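Local coordinates for protein post-proline cleaving enzyme (Rickettsia typhi, PDB 4HVT) that probably acts as a serine-type oligopeptidase that cleaves short peptides after proline, pairing a beta-propeller with an alpha/beta-hydrolase domain, at residues Thr210-Pro215 / Gly604-Thr609; Lys238-Val243 / Asn268-Ile273; Asn396-Met401 / Asn492-Ser497; Thr413-Asn416 / Pro420-Ile423; Tyr638-Ile643 / Tyr699-Asn704. One frame throughout, in Å; residues are numbered along the deposited sequence. Where two conformers were deposited one is given.

Contact 1 (Thr210-Pro215 / Gly604-Thr609); sequences TSSLYP and GHSWVT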
# COMPACT_ATOMS: atom_id res chain seq x y z
N THR A 210 9.31 -17.41 9.20
CA THR A 210 8.35 -18.31 8.61
C THR A 210 8.82 -18.64 7.20
O THR A 210 9.80 -18.09 6.70
CB THR A 210 6.96 -17.70 8.51
OG1 THR A 210 6.99 -16.62 7.57
CG2 THR A 210 6.49 -17.16 9.88
N SER A 211 8.07 -19.51 6.52
CA SER A 211 8.33 -19.83 5.13
C SER A 211 8.12 -18.68 4.18
O SER A 211 8.63 -18.70 3.01
CB SER A 211 7.45 -21.01 4.70
OG SER A 211 7.94 -22.17 5.35
N SER A 212 7.40 -17.64 4.65
CA SER A 212 7.20 -16.42 3.89
C SER A 212 8.32 -15.39 4.22
O SER A 212 8.34 -14.27 3.65
CB SER A 212 5.81 -15.81 4.23
OG SER A 212 4.77 -16.70 3.81
N LEU A 213 9.22 -15.80 5.12
CA LEU A 213 10.46 -15.12 5.50
C LEU A 213 10.23 -13.94 6.44
O LEU A 213 11.17 -13.21 6.72
CB LEU A 213 11.36 -14.75 4.30
CG LEU A 213 11.62 -15.86 3.29
CD1 LEU A 213 12.51 -15.37 2.14
CD2 LEU A 213 12.18 -17.10 3.92
N TYR A 214 9.04 -13.83 7.00
CA TYR A 214 8.75 -12.82 8.03
C TYR A 214 9.20 -13.35 9.39
O TYR A 214 9.23 -14.56 9.62
CB TYR A 214 7.27 -12.47 8.08
CG TYR A 214 6.77 -11.81 6.85
CD1 TYR A 214 7.18 -10.53 6.54
CD2 TYR A 214 5.93 -12.48 5.95
CE1 TYR A 214 6.75 -9.91 5.36
CE2 TYR A 214 5.54 -11.86 4.75
CZ TYR A 214 5.95 -10.60 4.47
OH TYR A 214 5.53 -9.93 3.33
N PRO A 215 9.51 -12.44 10.31
CA PRO A 215 9.81 -12.92 11.69
C PRO A 215 8.69 -13.78 12.27
O PRO A 215 7.49 -13.42 12.14
CB PRO A 215 9.92 -11.62 12.49
CG PRO A 215 10.30 -10.57 11.45
CD PRO A 215 9.52 -10.97 10.21
N GLY A 604 6.70 -15.37 -1.45
CA GLY A 604 5.70 -16.13 -2.23
C GLY A 604 4.78 -17.08 -1.51
O GLY A 604 3.62 -17.22 -1.88
N HIS A 605 5.28 -17.76 -0.47
CA HIS A 605 4.42 -18.60 0.33
C HIS A 605 3.23 -17.83 0.90
O HIS A 605 2.17 -18.42 1.17
CB HIS A 605 5.25 -19.24 1.45
CG HIS A 605 5.97 -20.45 1.00
ND1 HIS A 605 7.14 -20.41 0.27
CD2 HIS A 605 5.65 -21.75 1.13
CE1 HIS A 605 7.52 -21.65 -0.00
NE2 HIS A 605 6.63 -22.48 0.49
N SER A 606 3.36 -16.52 1.05
CA SER A 606 2.24 -15.79 1.68
C SER A 606 0.96 -15.72 0.84
O SER A 606 -0.10 -15.48 1.35
CB SER A 606 2.74 -14.48 2.20
OG SER A 606 3.04 -13.67 1.20
N TRP A 607 1.06 -15.96 -0.45
CA TRP A 607 -0.06 -15.76 -1.37
C TRP A 607 -0.68 -17.02 -1.96
O TRP A 607 -1.45 -16.92 -2.92
CB TRP A 607 0.36 -14.82 -2.48
CG TRP A 607 1.03 -13.56 -1.96
CD1 TRP A 607 0.52 -12.68 -1.03
CD2 TRP A 607 2.34 -13.06 -2.32
NE1 TRP A 607 1.42 -11.68 -0.81
CE2 TRP A 607 2.56 -11.91 -1.54
CE3 TRP A 607 3.36 -13.50 -3.21
CZ2 TRP A 607 3.72 -11.17 -1.61
CZ3 TRP A 607 4.56 -12.78 -3.27
CH2 TRP A 607 4.71 -11.58 -2.46
N VAL A 608 -0.42 -18.17 -1.37
CA VAL A 608 -1.02 -19.37 -1.85
C VAL A 608 -2.55 -19.30 -1.87
O VAL A 608 -3.20 -19.87 -2.72
CB VAL A 608 -0.52 -20.58 -1.03
CG1 VAL A 608 -1.31 -21.79 -1.44
CG2 VAL A 608 0.98 -20.79 -1.30
N THR A 609 -3.16 -18.62 -0.88
CA THR A 609 -4.62 -18.51 -0.85
C THR A 609 -5.14 -17.50 -1.83
O THR A 609 -6.36 -17.47 -2.09
CB THR A 609 -5.12 -18.19 0.59
OG1 THR A 609 -4.48 -16.99 1.05
CG2 THR A 609 -4.85 -19.34 1.52
O HOH W 1 8.03 -17.48 0.58
O HOH W 2 3.42 -11.07 2.15
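Ser212 and His605 face each other with their CA atoms 5.0 Å apart, where the type I turn from Thr210 to Leu213 lies against the 3-10 segment 604-606. No direct hydrogen bond crosses, and the side chains meet through carbon and through water. His605 CG lies anti to its carbonyl carbon (chi1 -83°), placing the imidazole beside Ser211. Ser211 lays its CB over one face of that ring, 4.2 Å from the His605 ring centroid and 21° off the normal, a CH-pi contact displaced toward the rim. At the ring edge, in its plane, a water lies 3.1 Å from His605 ND1. The same water donates to Ser211 O and accepts from His605 N, tying the turn to both the backbone and the ring of the histidine. The contact thus joins the propeller to the alpha/beta-hydrolase domain, the two domains of the prolyl oligopeptidase fold. Deeper in, Ser212 OG reaches to 3.4 Å from Ser606 CB. Thr210 OG1 accepts from Ser212 N at 3.1 Å in an ST turn and is also hydrogen-bonded to Ile241 O. A second water donates to Ser606 OG at 2.8 Å and lies 2.7 Å from Tyr214 OH, while Ser606 OG bonds to Ala603 O.

Contact 2 (Lys238-Val243 / Asn268-Ile273); sequences KEYIYV and NYDNYI
Tyr240 and Asp270 reach across the gap between segments 238-243 and 268-273 and close it with one short hydrogen bond. The phenol donates from Tyr240 OH to Asp270 OD2 at 2.7 Å, meeting the carboxylate on its syn side but 31° out of its plane. The two side chains cross at about a right angle, with ring and carboxylate planes 54° apart, and OD2 lies in the plane of the Tyr240 ring at its edge. The other carboxylate oxygen, Asp270 OD1, has a long, weak ion pair with Lys285, so the charge probably has some support from a second side. The companion pair is looser. Tyr242 has CG between the backbone N and the carbonyl carbon (chi1 65°), and its hydroxyl reaches the edge of the Tyr269 ring, with Tyr242 OH 3.7 Å from Tyr269 CE2. A weak hydrogen bond to Asn263 also engages that hydroxyl. All four side chains are partly exposed, and the nearest CA atoms, those of Tyr240 and Tyr269, are 9.1 Å apart; strand 257-263 separates strands 242-247 and 269-275 in the sheet. Ile241 and Tyr242 both face Asn263 in a classic beta bulge, at the edge of a four-stranded antiparallel propeller blade.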
# COMPACT_ATOMS: atom_id res chain seq x y z
N LYS A 238 6.28 -22.36 11.21
CA LYS A 238 6.87 -21.98 9.96
C LYS A 238 5.85 -21.78 8.85
O LYS A 238 6.08 -20.97 7.95
CB LYS A 238 7.87 -23.11 9.48
CG LYS A 238 9.23 -22.53 9.24
CD LYS A 238 9.82 -22.14 10.61
CE LYS A 238 11.27 -22.55 10.75
NZ LYS A 238 12.17 -21.41 10.44
N GLU A 239 4.74 -22.52 8.90
CA GLU A 239 3.75 -22.49 7.83
C GLU A 239 2.87 -21.25 7.96
O GLU A 239 2.19 -20.91 7.03
CB GLU A 239 2.85 -23.75 7.86
CG GLU A 239 3.59 -25.08 7.64
CD GLU A 239 4.42 -25.62 8.81
OE1 GLU A 239 4.33 -25.15 10.00
OE2 GLU A 239 5.24 -26.54 8.47
N TYR A 240 2.86 -20.60 9.13
CA TYR A 240 2.12 -19.32 9.26
C TYR A 240 2.84 -18.23 8.44
O TYR A 240 3.98 -18.40 8.04
CB TYR A 240 1.98 -18.87 10.72
CG TYR A 240 0.92 -19.54 11.54
CD1 TYR A 240 0.58 -20.86 11.35
CD2 TYR A 240 0.23 -18.83 12.51
CE1 TYR A 240 -0.36 -21.49 12.13
CE2 TYR A 240 -0.75 -19.43 13.25
CZ TYR A 240 -1.05 -20.77 13.06
OH TYR A 240 -2.03 -21.36 13.84
N ILE A 241 2.17 -17.12 8.18
CA ILE A 241 2.76 -16.05 7.37
C ILE A 241 3.62 -15.14 8.25
O ILE A 241 4.81 -14.92 7.95
CB ILE A 241 1.70 -15.21 6.65
CG1 ILE A 241 0.70 -16.14 5.91
CG2 ILE A 241 2.35 -14.25 5.66
CD1 ILE A 241 1.33 -17.26 5.07
N TYR A 242 3.00 -14.56 9.30
CA TYR A 242 3.75 -13.62 10.14
C TYR A 242 3.08 -13.53 11.51
O TYR A 242 1.97 -14.03 11.68
CB TYR A 242 3.91 -12.23 9.52
CG TYR A 242 2.61 -11.51 9.38
CD1 TYR A 242 2.01 -10.89 10.48
CD2 TYR A 242 1.95 -11.48 8.16
CE1 TYR A 242 0.78 -10.26 10.39
CE2 TYR A 242 0.69 -10.85 8.06
CZ TYR A 242 0.13 -10.23 9.17
OH TYR A 242 -1.14 -9.68 9.12
N VAL A 243 3.80 -12.91 12.46
CA VAL A 243 3.22 -12.53 13.74
C VAL A 243 3.52 -11.06 14.03
O VAL A 243 4.61 -10.57 13.72
CB VAL A 243 3.71 -13.41 14.89
CG1 VAL A 243 5.18 -13.23 15.23
CG2 VAL A 243 2.90 -13.12 16.14
N ASN A 268 -6.79 -15.73 7.36
CA ASN A 268 -7.21 -16.25 8.67
C ASN A 268 -6.13 -16.10 9.73
O ASN A 268 -4.95 -16.15 9.40
CB ASN A 268 -7.59 -17.74 8.56
CG ASN A 268 -8.81 -17.94 7.67
OD1 ASN A 268 -9.96 -17.69 8.08
ND2 ASN A 268 -8.57 -18.40 6.48
N TYR A 269 -6.55 -15.88 10.97
CA TYR A 269 -5.68 -15.51 12.01
C TYR A 269 -5.97 -16.27 13.29
O TYR A 269 -7.13 -16.69 13.51
CB TYR A 269 -5.91 -14.03 12.34
CG TYR A 269 -5.60 -13.04 11.27
CD1 TYR A 269 -6.49 -12.83 10.20
CD2 TYR A 269 -4.47 -12.24 11.36
CE1 TYR A 269 -6.21 -11.85 9.25
CE2 TYR A 269 -4.19 -11.29 10.41
CZ TYR A 269 -5.08 -11.09 9.37
OH TYR A 269 -4.79 -10.13 8.42
N ASP A 270 -4.94 -16.39 14.15
CA ASP A 270 -5.07 -16.62 15.58
C ASP A 270 -4.68 -15.33 16.26
O ASP A 270 -3.58 -14.88 16.10
CB ASP A 270 -4.09 -17.67 16.10
CG ASP A 270 -4.34 -19.03 15.55
OD1 ASP A 270 -5.51 -19.37 15.24
OD2 ASP A 270 -3.34 -19.77 15.51
N ASN A 271 -5.58 -14.75 17.04
CA ASN A 271 -5.31 -13.47 17.70
C ASN A 271 -5.43 -13.63 19.22
O ASN A 271 -6.19 -14.50 19.73
CB ASN A 271 -6.31 -12.39 17.26
CG ASN A 271 -6.22 -12.04 15.82
OD1 ASN A 271 -5.16 -11.83 15.33
ND2 ASN A 271 -7.33 -11.95 15.15
N TYR A 272 -4.68 -12.83 19.95
CA TYR A 272 -4.61 -12.92 21.39
C TYR A 272 -4.53 -11.53 22.05
O TYR A 272 -4.09 -10.58 21.47
CB TYR A 272 -3.35 -13.66 21.87
CG TYR A 272 -3.15 -15.02 21.21
CD1 TYR A 272 -2.67 -15.13 19.92
CD2 TYR A 272 -3.39 -16.15 21.94
CE1 TYR A 272 -2.49 -16.38 19.36
CE2 TYR A 272 -3.22 -17.40 21.37
CZ TYR A 272 -2.78 -17.46 20.07
OH TYR A 272 -2.59 -18.73 19.49
N ILE A 273 -4.96 -11.49 23.30
CA ILE A 273 -4.64 -10.37 24.14
C ILE A 273 -3.51 -10.77 25.05
O ILE A 273 -3.63 -11.76 25.78
CB ILE A 273 -5.84 -9.93 25.03
CG1 ILE A 273 -7.03 -9.53 24.14
CG2 ILE A 273 -5.49 -8.73 25.91
CD1 ILE A 273 -8.24 -9.16 24.94

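Contact 3 (Asn396-Met401 / Asn492-Ser497); sequences NAIFGM and NAPYFS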
# COMPACT_ATOMS: atom_id res chain seq x y z
N ASN A 396 -17.63 12.88 -6.47
CA ASN A 396 -16.71 11.73 -6.50
C ASN A 396 -15.61 11.82 -5.42
O ASN A 396 -14.45 11.45 -5.60
CB ASN A 396 -16.12 11.58 -7.90
CG ASN A 396 -17.04 10.82 -8.85
OD1 ASN A 396 -17.63 11.41 -9.73
ND2 ASN A 396 -17.21 9.52 -8.62
N ALA A 397 -16.03 12.21 -4.24
CA ALA A 397 -15.13 12.46 -3.12
C ALA A 397 -14.33 11.22 -2.70
O ALA A 397 -14.81 10.09 -2.76
CB ALA A 397 -15.93 12.94 -1.93
N ILE A 398 -13.06 11.47 -2.37
CA ILE A 398 -12.17 10.51 -1.76
C ILE A 398 -11.66 11.17 -0.49
O ILE A 398 -11.17 12.31 -0.54
CB ILE A 398 -10.98 10.23 -2.72
CG1 ILE A 398 -11.50 9.75 -4.06
CG2 ILE A 398 -9.95 9.33 -2.07
CD1 ILE A 398 -12.19 8.41 -4.03
N PHE A 399 -11.78 10.45 0.62
CA PHE A 399 -11.58 10.89 2.00
C PHE A 399 -10.41 10.20 2.66
O PHE A 399 -10.23 8.99 2.55
CB PHE A 399 -12.85 10.61 2.79
CG PHE A 399 -12.81 11.05 4.23
CD1 PHE A 399 -13.21 12.32 4.60
CD2 PHE A 399 -12.47 10.13 5.23
CE1 PHE A 399 -13.20 12.71 5.96
CE2 PHE A 399 -12.49 10.48 6.56
CZ PHE A 399 -12.84 11.78 6.94
N GLY A 400 -9.63 10.99 3.41
CA GLY A 400 -8.60 10.45 4.24
C GLY A 400 -8.45 11.28 5.48
O GLY A 400 -8.94 12.44 5.55
N MET A 401 -7.80 10.69 6.48
CA MET A 401 -7.56 11.47 7.70
C MET A 401 -6.47 10.85 8.58
O MET A 401 -6.17 9.69 8.44
CB MET A 401 -8.84 11.67 8.51
CG MET A 401 -9.37 10.42 9.23
SD MET A 401 -10.95 10.72 10.05
CE MET A 401 -10.56 11.60 11.48
N ASN A 492 -9.35 0.06 -5.09
CA ASN A 492 -8.52 0.89 -5.97
C ASN A 492 -9.20 2.22 -6.26
O ASN A 492 -9.82 2.42 -7.29
CB ASN A 492 -8.21 0.14 -7.27
CG ASN A 492 -6.91 0.58 -7.91
OD1 ASN A 492 -6.22 1.49 -7.41
ND2 ASN A 492 -6.56 -0.05 -9.01
N ALA A 493 -9.17 3.11 -5.27
CA ALA A 493 -9.94 4.35 -5.32
C ALA A 493 -9.31 5.41 -6.23
O ALA A 493 -8.07 5.52 -6.29
CB ALA A 493 -10.12 4.89 -3.93
N PRO A 494 -10.15 6.18 -6.91
CA PRO A 494 -9.68 7.24 -7.86
C PRO A 494 -9.15 8.56 -7.17
O PRO A 494 -9.81 9.59 -7.20
CB PRO A 494 -10.91 7.52 -8.70
CG PRO A 494 -12.04 7.17 -7.86
CD PRO A 494 -11.58 5.98 -7.04
N TYR A 495 -7.96 8.48 -6.57
CA TYR A 495 -7.35 9.66 -5.96
C TYR A 495 -6.74 10.62 -6.97
O TYR A 495 -6.55 10.30 -8.18
CB TYR A 495 -6.30 9.26 -4.93
CG TYR A 495 -5.09 8.62 -5.55
CD1 TYR A 495 -5.04 7.25 -5.77
CD2 TYR A 495 -4.01 9.39 -5.93
CE1 TYR A 495 -3.93 6.68 -6.37
CE2 TYR A 495 -2.91 8.85 -6.52
CZ TYR A 495 -2.86 7.49 -6.72
OH TYR A 495 -1.77 6.94 -7.32
N PHE A 496 -6.47 11.83 -6.50
CA PHE A 496 -5.86 12.86 -7.33
C PHE A 496 -4.41 12.52 -7.53
O PHE A 496 -3.66 12.38 -6.55
CB PHE A 496 -5.96 14.25 -6.62
CG PHE A 496 -5.46 15.39 -7.47
CD1 PHE A 496 -4.12 15.78 -7.45
CD2 PHE A 496 -6.32 16.02 -8.33
CE1 PHE A 496 -3.66 16.82 -8.21
CE2 PHE A 496 -5.88 17.08 -9.10
CZ PHE A 496 -4.55 17.46 -9.07
N SER A 497 -4.00 12.33 -8.78
CA SER A 497 -2.59 12.17 -9.12
C SER A 497 -2.07 13.36 -9.88
O SER A 497 -2.40 13.56 -11.05
CB SER A 497 -2.38 10.92 -9.97
OG SER A 497 -1.01 10.84 -10.39
O HOH W 3 -12.45 10.84 -7.62
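Ile398 turns CG1 beside its backbone N and anti to the carbonyl carbon (chi1 -57°), and a second bend (chi2 -66°) carries CD1 on to Ala493 and Pro494. It extends from the first strand of a four-stranded antiparallel sheet, a blade of the beta-propeller, to a loop of the alpha/beta-hydrolase domain, and the contact therefore lies on the interface of the two domains. The branch ends against apolar carbons of Ala493 and Pro494. CD1 of Ile398 is 3.9 Å from CD of Pro494, and the two side chains pass at a slant, so the methyl lies beside the pyrrolidine ring near its CD and CG atoms. From the residue before, the methyl CB of Ala493 comes to 4.1 Å of Ile398 CD1. One carbon back along the branch, Ile398 CG1 lies 3.6 Å from Pro494 O, bringing the isoleucine against the backbone as well as the ring. Pro494 is the centre of an inverse gamma turn, in which Tyr495 N donates to Ala493 O at 3.0 Å. Tyr367 of strand 362-368 touches both Ile398 and Ala493, adding a second blade to the surroundings of this buried patch. No direct hydrogen bond joins the segments; instead one water donates both its protons, to Asn396 O at 2.9 Å and to Pro494 O at 3.0 Å.

Contact 4 (Thr413-Asn416 / Pro420-Ile423); sequences TIEN and PPTI. With EDO (1,2-ethanediol), chain G.
Glu415 and Pro421 set their side chains at a slant to each other, so that the aliphatic base of the glutamate lies against the proline ring, Glu415 CB 3.8 Å from Pro421 CG. Glu415 CG lies between the backbone N and the carbonyl carbon (chi1 70°), and from there the extended chain carries its carboxylate past the ring, with OE2 3.7 Å from Pro421 CG. The two oxygens have different partners: OE1 accepts from Phe496 N, while OE2 takes a 2.5 Å hydrogen bond from O2 of a 1,2-ethanediol, probably from the crystallisation liquor. Thr413 and Ile423 point to one face of the sheet, with Thr413 CG2 4.2 Å from Ile423 CG1, while Ile414 and Thr422 point to the other. The latter pair is closed by two backbone bonds, Ile414 N to Thr422 O at 3.1 Å and Thr422 N to Ile414 O at 2.9 Å. Thr422 OG1 itself bonds to Tyr394 OH. Together these contacts form the closed end of an antiparallel beta hairpin, the two central strands of a propeller blade.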
# COMPACT_ATOMS: atom_id res chain seq x y z
N THR A 413 -8.32 14.97 4.77
CA THR A 413 -8.20 15.36 3.37
C THR A 413 -9.46 14.99 2.61
O THR A 413 -10.04 13.91 2.85
CB THR A 413 -6.96 14.78 2.69
OG1 THR A 413 -6.97 13.33 2.76
CG2 THR A 413 -5.75 15.30 3.36
N ILE A 414 -9.86 15.83 1.64
CA ILE A 414 -10.92 15.48 0.69
C ILE A 414 -10.38 15.91 -0.68
O ILE A 414 -9.75 16.99 -0.83
CB ILE A 414 -12.29 16.13 0.96
CG1 ILE A 414 -12.73 16.01 2.42
CG2 ILE A 414 -13.38 15.51 0.11
CD1 ILE A 414 -13.92 16.82 2.84
N GLU A 415 -10.63 15.07 -1.67
CA GLU A 415 -10.14 15.27 -3.04
C GLU A 415 -11.02 14.50 -4.00
O GLU A 415 -11.93 13.73 -3.59
CB GLU A 415 -8.72 14.72 -3.18
CG GLU A 415 -8.62 13.19 -3.12
CD GLU A 415 -7.21 12.77 -2.82
OE1 GLU A 415 -6.45 12.40 -3.74
OE2 GLU A 415 -6.81 12.84 -1.62
N ASN A 416 -10.75 14.69 -5.31
CA ASN A 416 -11.25 13.76 -6.30
C ASN A 416 -10.22 13.69 -7.41
O ASN A 416 -9.16 14.26 -7.33
CB ASN A 416 -12.71 14.08 -6.76
CG ASN A 416 -12.82 15.24 -7.73
OD1 ASN A 416 -11.86 15.55 -8.43
ND2 ASN A 416 -14.02 15.89 -7.80
N PRO A 420 -7.52 19.03 -6.68
CA PRO A 420 -6.47 18.73 -5.73
C PRO A 420 -7.02 18.63 -4.29
O PRO A 420 -8.02 19.28 -3.96
CB PRO A 420 -5.50 19.92 -5.84
CG PRO A 420 -5.71 20.44 -7.21
CD PRO A 420 -7.16 20.19 -7.52
N PRO A 421 -6.33 17.85 -3.46
CA PRO A 421 -6.77 17.67 -2.08
C PRO A 421 -6.75 18.97 -1.32
O PRO A 421 -5.85 19.84 -1.52
CB PRO A 421 -5.78 16.69 -1.48
CG PRO A 421 -5.19 15.98 -2.70
CD PRO A 421 -5.15 17.03 -3.77
N THR A 422 -7.80 19.15 -0.51
CA THR A 422 -7.85 20.20 0.50
C THR A 422 -7.64 19.54 1.85
O THR A 422 -8.15 18.43 2.11
CB THR A 422 -9.20 20.92 0.49
OG1 THR A 422 -9.39 21.62 -0.75
CG2 THR A 422 -9.30 21.98 1.63
N ILE A 423 -6.88 20.21 2.72
CA ILE A 423 -6.68 19.70 4.12
C ILE A 423 -7.55 20.54 5.03
O ILE A 423 -7.55 21.80 4.95
CB ILE A 423 -5.23 19.83 4.60
CG1 ILE A 423 -4.25 19.24 3.57
CG2 ILE A 423 -5.06 19.15 5.99
CD1 ILE A 423 -2.80 19.30 3.99
C1 EDO G . -2.99 12.92 0.83
O1 EDO G . -2.70 11.55 1.07
C2 EDO G . -3.93 13.11 -0.34
O2 EDO G . -4.72 11.94 -0.52

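Contact 5 (Tyr638-Ile643 / Tyr699-Asn704); sequences YPTVLI and YTFFAN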
# COMPACT_ATOMS: atom_id res chain seq x y z
N TYR A 638 3.98 -8.98 -29.65
CA TYR A 638 3.34 -8.44 -28.42
C TYR A 638 3.46 -6.92 -28.41
O TYR A 638 4.33 -6.34 -29.08
CB TYR A 638 3.95 -9.13 -27.18
CG TYR A 638 3.60 -10.58 -27.16
CD1 TYR A 638 2.31 -10.99 -26.84
CD2 TYR A 638 4.55 -11.57 -27.49
CE1 TYR A 638 1.98 -12.34 -26.84
CE2 TYR A 638 4.22 -12.90 -27.50
CZ TYR A 638 2.94 -13.29 -27.20
OH TYR A 638 2.64 -14.64 -27.20
N PRO A 639 2.56 -6.25 -27.66
CA PRO A 639 2.72 -4.81 -27.52
C PRO A 639 4.05 -4.57 -26.81
O PRO A 639 4.45 -5.40 -25.98
CB PRO A 639 1.52 -4.38 -26.66
CG PRO A 639 0.91 -5.60 -26.14
CD PRO A 639 1.43 -6.79 -26.91
N THR A 640 4.71 -3.47 -27.17
CA THR A 640 5.96 -3.04 -26.55
C THR A 640 5.73 -2.92 -25.06
O THR A 640 4.71 -2.39 -24.64
CB THR A 640 6.46 -1.69 -27.11
OG1 THR A 640 7.76 -1.38 -26.62
CG2 THR A 640 5.50 -0.53 -26.89
N VAL A 641 6.67 -3.44 -24.29
CA VAL A 641 6.50 -3.53 -22.86
C VAL A 641 7.72 -2.98 -22.15
O VAL A 641 8.87 -3.23 -22.55
CB VAL A 641 6.18 -4.97 -22.39
CG1 VAL A 641 7.21 -5.93 -22.89
CG2 VAL A 641 6.09 -5.06 -20.87
N LEU A 642 7.47 -2.24 -21.07
CA LEU A 642 8.50 -1.80 -20.13
C LEU A 642 8.39 -2.67 -18.89
O LEU A 642 7.34 -2.78 -18.32
CB LEU A 642 8.26 -0.32 -19.72
CG LEU A 642 9.16 0.22 -18.60
CD1 LEU A 642 10.63 0.17 -18.97
CD2 LEU A 642 8.86 1.70 -18.29
N ILE A 643 9.48 -3.36 -18.53
CA ILE A 643 9.47 -4.30 -17.39
C ILE A 643 10.38 -3.73 -16.34
O ILE A 643 11.50 -3.32 -16.63
CB ILE A 643 10.01 -5.65 -17.81
CG1 ILE A 643 9.17 -6.30 -18.95
CG2 ILE A 643 10.03 -6.55 -16.62
CD1 ILE A 643 9.85 -7.47 -19.67
N TYR A 699 7.12 7.48 -18.14
CA TYR A 699 6.28 8.41 -18.93
C TYR A 699 6.89 8.73 -20.29
O TYR A 699 6.15 8.93 -21.23
CB TYR A 699 5.84 9.65 -18.12
CG TYR A 699 4.68 9.31 -17.26
CD1 TYR A 699 3.40 9.19 -17.79
CD2 TYR A 699 4.84 9.12 -15.92
CE1 TYR A 699 2.33 8.85 -17.00
CE2 TYR A 699 3.78 8.77 -15.12
CZ TYR A 699 2.54 8.64 -15.66
OH TYR A 699 1.48 8.29 -14.85
N THR A 700 8.21 8.65 -20.43
CA THR A 700 8.84 8.80 -21.72
C THR A 700 8.42 7.60 -22.57
O THR A 700 8.01 7.78 -23.71
CB THR A 700 10.36 8.97 -21.61
OG1 THR A 700 10.66 10.14 -20.83
CG2 THR A 700 10.99 9.11 -23.01
N PHE A 701 8.47 6.40 -21.97
CA PHE A 701 8.10 5.17 -22.67
C PHE A 701 6.67 5.29 -23.25
O PHE A 701 6.41 4.97 -24.40
CB PHE A 701 8.27 3.93 -21.73
CG PHE A 701 7.57 2.71 -22.21
CD1 PHE A 701 8.11 1.91 -23.23
CD2 PHE A 701 6.37 2.33 -21.67
CE1 PHE A 701 7.44 0.77 -23.64
CE2 PHE A 701 5.69 1.22 -22.10
CZ PHE A 701 6.23 0.45 -23.10
N PHE A 702 5.72 5.72 -22.44
CA PHE A 702 4.32 5.74 -22.87
C PHE A 702 4.08 6.85 -23.83
O PHE A 702 3.31 6.69 -24.77
CB PHE A 702 3.39 5.85 -21.65
CG PHE A 702 3.08 4.51 -21.02
CD1 PHE A 702 2.43 3.55 -21.76
CD2 PHE A 702 3.33 4.29 -19.65
CE1 PHE A 702 2.10 2.32 -21.21
CE2 PHE A 702 2.99 3.08 -19.10
CZ PHE A 702 2.39 2.09 -19.89
N ALA A 703 4.72 7.99 -23.58
CA ALA A 703 4.50 9.16 -24.45
C ALA A 703 5.01 8.82 -25.84
O ALA A 703 4.35 9.13 -26.86
CB ALA A 703 5.22 10.35 -23.91
N ASN A 704 6.15 8.15 -25.90
CA ASN A 704 6.73 7.79 -27.18
C ASN A 704 5.97 6.66 -27.89
O ASN A 704 5.76 6.72 -29.12
CB ASN A 704 8.19 7.42 -26.96
CG ASN A 704 8.89 7.01 -28.23
OD1 ASN A 704 9.43 7.88 -29.01
ND2 ASN A 704 8.91 5.72 -28.48
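In the alpha/beta-hydrolase domain, helix 688-706 packs on the central sheet, and within residues 699-704 Phe701 makes the contact with strand 640-646. The short segments run antiparallel, at 175°, with axes 9.7 Å apart. Phe701 has CG anti to the backbone N (chi1 164°), which sends the ring across this gap, so that its CZ end meets the strand backbone between Thr640 and Leu642. Leu642 comes down on one face: its CB stands 3.8 Å from the ring centroid and only 9° off the normal, almost exactly over the centre, in a CH-pi contact. As the two side chains slide past each other in opposite directions, Leu642 CD2 reaches back to 4.1 Å from Phe701 CB. The far end of the ring meets the backbone, with Phe701 CZ 3.6 Å from Leu642 N and also 3.6 Å from Thr640 O, the latter at the ring edge near its plane. The Thr640 side chain points against that of Phe701 and places OG1 3.7 Å from Phe701 CE1, although that hydroxyl has its hydrogen bond with Lys671 O. Within the helix, Phe701 CD2 lies over the centre of one face of the Phe702 ring, 3.9 Å above its plane, and Phe702 in turn touches strand 585-589. Two successive phenylalanines thus reach neighbouring parallel strands, the helix-on-sheet layering of the alpha/beta-hydrolase fold.

In the fold
Contacts 1 and 3 join the propeller to the alpha/beta-hydrolase domain, with centres about 31 Å apart on opposite sides of the chain's centre; both use bridging water, but contact 1 is polar and partly buried whereas contact 3 is apolar and buried. Contacts 2 and 4 lie inside propeller blades: the first is a surface contact resting on a phenol-carboxylate bond, the second a partly buried, backbone-paired hairpin. Contact 1 touches contact 2 through Thr210 OG1 and Ile241 O, 2.8 Å apart. Contacts 3 and 4 share one blade, where Ile398 N lies 2.8 Å from Glu415 O. Contact 5, buried and aromatic, belongs wholly to the hydrolase domain.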